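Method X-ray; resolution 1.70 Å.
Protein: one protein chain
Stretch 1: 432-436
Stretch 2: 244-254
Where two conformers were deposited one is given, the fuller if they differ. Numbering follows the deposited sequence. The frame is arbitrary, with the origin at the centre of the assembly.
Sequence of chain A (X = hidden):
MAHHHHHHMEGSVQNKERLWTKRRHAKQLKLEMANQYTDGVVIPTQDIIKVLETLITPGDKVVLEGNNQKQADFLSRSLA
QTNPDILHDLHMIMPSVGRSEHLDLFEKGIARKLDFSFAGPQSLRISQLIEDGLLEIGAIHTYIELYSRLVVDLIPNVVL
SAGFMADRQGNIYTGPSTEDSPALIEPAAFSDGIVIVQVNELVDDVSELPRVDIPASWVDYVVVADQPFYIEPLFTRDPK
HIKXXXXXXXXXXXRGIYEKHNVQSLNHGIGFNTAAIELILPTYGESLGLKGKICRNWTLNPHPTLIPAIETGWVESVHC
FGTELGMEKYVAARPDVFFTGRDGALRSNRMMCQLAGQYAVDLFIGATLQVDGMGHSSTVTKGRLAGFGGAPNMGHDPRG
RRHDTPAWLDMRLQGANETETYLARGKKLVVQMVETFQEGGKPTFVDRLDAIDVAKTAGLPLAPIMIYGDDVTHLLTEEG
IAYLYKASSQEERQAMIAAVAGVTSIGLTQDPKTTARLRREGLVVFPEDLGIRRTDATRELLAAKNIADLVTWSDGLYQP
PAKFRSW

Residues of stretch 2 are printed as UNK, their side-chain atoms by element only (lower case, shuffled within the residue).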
# COMPACT_ATOMS: atom_id res chain seq x y z
N GLN A 432 12.21 -4.85 17.24
CA GLN A 432 13.17 -3.79 17.54
C GLN A 432 14.45 -4.43 18.06
O GLN A 432 14.47 -4.99 19.16
CB GLN A 432 12.61 -2.80 18.57
CG GLN A 432 11.74 -1.73 17.97
CD GLN A 432 12.54 -0.67 17.22
OE1 GLN A 432 11.98 0.25 16.64
NE2 GLN A 432 13.86 -0.79 17.24
N MET A 433 15.52 -4.34 17.26
CA MET A 433 16.81 -4.97 17.55
C MET A 433 17.79 -3.85 17.82
O MET A 433 18.26 -3.18 16.88
CB MET A 433 17.25 -5.86 16.39
CG MET A 433 18.64 -6.43 16.52
SD MET A 433 19.00 -7.42 15.04
CE MET A 433 20.37 -8.36 15.61
N VAL A 434 18.12 -3.63 19.09
CA VAL A 434 18.77 -2.41 19.53
C VAL A 434 19.71 -2.75 20.70
O VAL A 434 19.35 -3.55 21.57
CB VAL A 434 17.64 -1.40 19.88
CG1 VAL A 434 17.44 -1.25 21.36
CG2 VAL A 434 17.81 -0.08 19.11
N GLU A 435 20.91 -2.16 20.70
CA GLU A 435 21.76 -2.29 21.88
C GLU A 435 21.25 -1.36 22.98
O GLU A 435 20.54 -0.38 22.72
CB GLU A 435 23.23 -1.99 21.56
CG GLU A 435 23.84 -2.87 20.48
CD GLU A 435 25.17 -2.35 19.97
OE1 GLU A 435 26.11 -2.20 20.78
OE2 GLU A 435 25.26 -2.07 18.75
N THR A 436 21.59 -1.69 24.22
CA THR A 436 21.02 -0.93 25.34
C THR A 436 21.56 0.49 25.41
O THR A 436 20.88 1.38 25.91
CB THR A 436 21.23 -1.69 26.65
OG1 THR A 436 22.63 -1.91 26.89
CG2 THR A 436 20.49 -3.02 26.59
N UNK A 244 31.59 -8.22 17.77
CA UNK A 244 30.99 -9.39 18.43
C UNK A 244 29.57 -9.18 18.95
O UNK A 244 28.75 -10.09 18.82
c UNK A 244 31.97 -9.66 19.58
c UNK A 244 33.29 -9.23 19.03
c UNK A 244 33.00 -8.03 18.16
N UNK A 245 29.27 -8.01 19.51
CA UNK A 245 27.92 -7.76 20.02
C UNK A 245 26.89 -7.85 18.89
O UNK A 245 25.77 -8.34 19.10
c UNK A 245 26.49 -6.20 21.41
c UNK A 245 27.86 -6.39 20.75
c UNK A 245 28.15 -5.23 19.80
N UNK A 246 27.24 -7.37 17.69
CA UNK A 246 26.31 -7.49 16.56
C UNK A 246 26.08 -8.95 16.20
O UNK A 246 24.95 -9.35 15.89
n UNK A 246 27.03 -3.14 16.09
c UNK A 246 27.09 -5.27 15.58
c UNK A 246 26.84 -6.73 15.34
c UNK A 246 26.31 -4.31 16.12
c UNK A 246 28.22 -3.38 15.56
n UNK A 246 28.28 -4.66 15.24
N UNK A 247 27.15 -9.75 16.23
CA UNK A 247 27.05 -11.18 15.93
C UNK A 247 26.18 -11.89 16.97
O UNK A 247 25.34 -12.73 16.62
c UNK A 247 28.38 -13.31 15.70
c UNK A 247 28.46 -11.79 15.86
c UNK A 247 29.26 -11.14 14.74
N UNK A 248 26.38 -11.58 18.25
CA UNK A 248 25.58 -12.18 19.31
C UNK A 248 24.09 -11.90 19.10
O UNK A 248 23.26 -12.81 19.17
c UNK A 248 26.04 -11.67 20.68
c UNK A 248 25.34 -12.17 21.94
c UNK A 248 25.86 -11.40 23.19
c UNK A 248 25.51 -13.66 22.13
N UNK A 249 23.75 -10.64 18.84
CA UNK A 249 22.35 -10.29 18.62
C UNK A 249 21.81 -10.96 17.36
O UNK A 249 20.65 -11.39 17.34
c UNK A 249 22.47 -8.10 19.91
c UNK A 249 22.22 -8.77 18.55
c UNK A 249 20.98 -5.85 19.38
s UNK A 249 22.65 -6.32 19.77
N UNK A 250 22.64 -11.06 16.32
CA UNK A 250 22.23 -11.75 15.09
C UNK A 250 21.97 -13.23 15.34
O UNK A 250 21.01 -13.80 14.79
c UNK A 250 23.30 -11.55 14.02
N UNK A 251 22.80 -13.88 16.16
CA UNK A 251 22.55 -15.28 16.51
C UNK A 251 21.20 -15.44 17.22
O UNK A 251 20.44 -16.37 16.92
s UNK A 251 26.35 -16.27 17.85
c UNK A 251 26.39 -18.04 18.11
c UNK A 251 23.67 -15.82 17.40
c UNK A 251 24.99 -16.08 16.68
N UNK A 252 20.91 -14.56 18.17
CA UNK A 252 19.64 -14.63 18.89
C UNK A 252 18.45 -14.35 17.97
O UNK A 252 17.39 -14.97 18.11
c UNK A 252 20.66 -14.11 21.14
s UNK A 252 20.42 -13.25 22.71
c UNK A 252 19.66 -13.67 20.07
c UNK A 252 21.09 -11.63 22.32
N UNK A 253 18.59 -13.40 17.03
CA UNK A 253 17.54 -13.18 16.04
C UNK A 253 17.25 -14.44 15.24
O UNK A 253 16.09 -14.78 15.00
c UNK A 253 17.90 -12.02 15.11
N UNK A 254 18.29 -15.15 14.80
CA UNK A 254 18.09 -16.30 13.93
C UNK A 254 17.46 -17.45 14.69
O UNK A 254 16.50 -18.09 14.24
c UNK A 254 19.26 -18.10 12.63
c UNK A 254 19.86 -15.65 12.29
c UNK A 254 21.27 -15.79 11.76
c UNK A 254 19.42 -16.72 13.28

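Position 244 carries three carbons that close a ring onto the backbone nitrogen, which makes it Pro244. It lies out of reach of stretch 1. Its nitrogen has no hydrogen to donate, but its O accepts from N of residue 248 at 2.9 Å, so proline fits the first turn of the helix.

At 245 one carbon carries two more, the short fork of valine. Its CA-to-CB bond points toward stretch 1, and CG1 of Val245 lies 3.8 Å from OE1 of Glu435, a packing contact against a carboxylate.

Position 246 has one carbon followed by a five-membered ring of three carbons and two nitrogens: His246. Although CA-to-CB runs sideways, the ring reaches nearer, and NE2 of His246 comes 3.4 Å from OE2 of Glu435, which lies oblique to the ring. The ring's other nitrogen, ND1, is hydrogen-bonded to a residue bordering one of the stretches.

Three carbons forked at the first recur at 247, but here the CA-to-CB bond points away and nothing on stretch 1 is touched; this is Val247. Position 248 has four carbons, forked at the second, and makes no contact either: Leu248.

At 249 two carbons, a sulfur and a final carbon form an unbranched chain, that of methionine. Its slender, flexible thioether spans the gap to stretch 1: CE of Met249 is 3.6 Å from O of Val434, and SD of Met249 is 3.7 Å from CG of Glu435.

A single carbon at 250 marks Ala250. Its CA-to-CB bond runs sideways, and N of Ala250 lies 3.6 Å from CE of Met433.

The unbranched chain with one sulfur returns at 251, its CA-to-CB bond pointing away, as Met251. It appears once more at 252: the CA-to-CB bond of Met252 points toward stretch 1, yet the nearest approach is 7.0 Å, from its CB to CE of Met433.

One carbon at 253 gives Ala253, whose CB is 4.4 Å from CE of Met433, a small apolar surface beside the methyl. Position 254 has four carbons forked at the first, one arm two carbons long: Ile254. Like Val247, Leu248, Met251 and Met252, it is apolar and buried, as suits helix positions that do not meet stretch 1.

The contact works by packing, with 305 Å² buried in total. Met433, extended with all three chi angles t, delivers its CE to the helix, 3.5 Å from CB of Met249 and 3.4 Å from its backbone C. Two residues on, Glu435 meets Val245, His246 and Met249. Positions 245, 249 and 253, spaced four apart, bring successive turns to the same side.

Stretch 2, residues 244-254: PVHVLMAMMAI
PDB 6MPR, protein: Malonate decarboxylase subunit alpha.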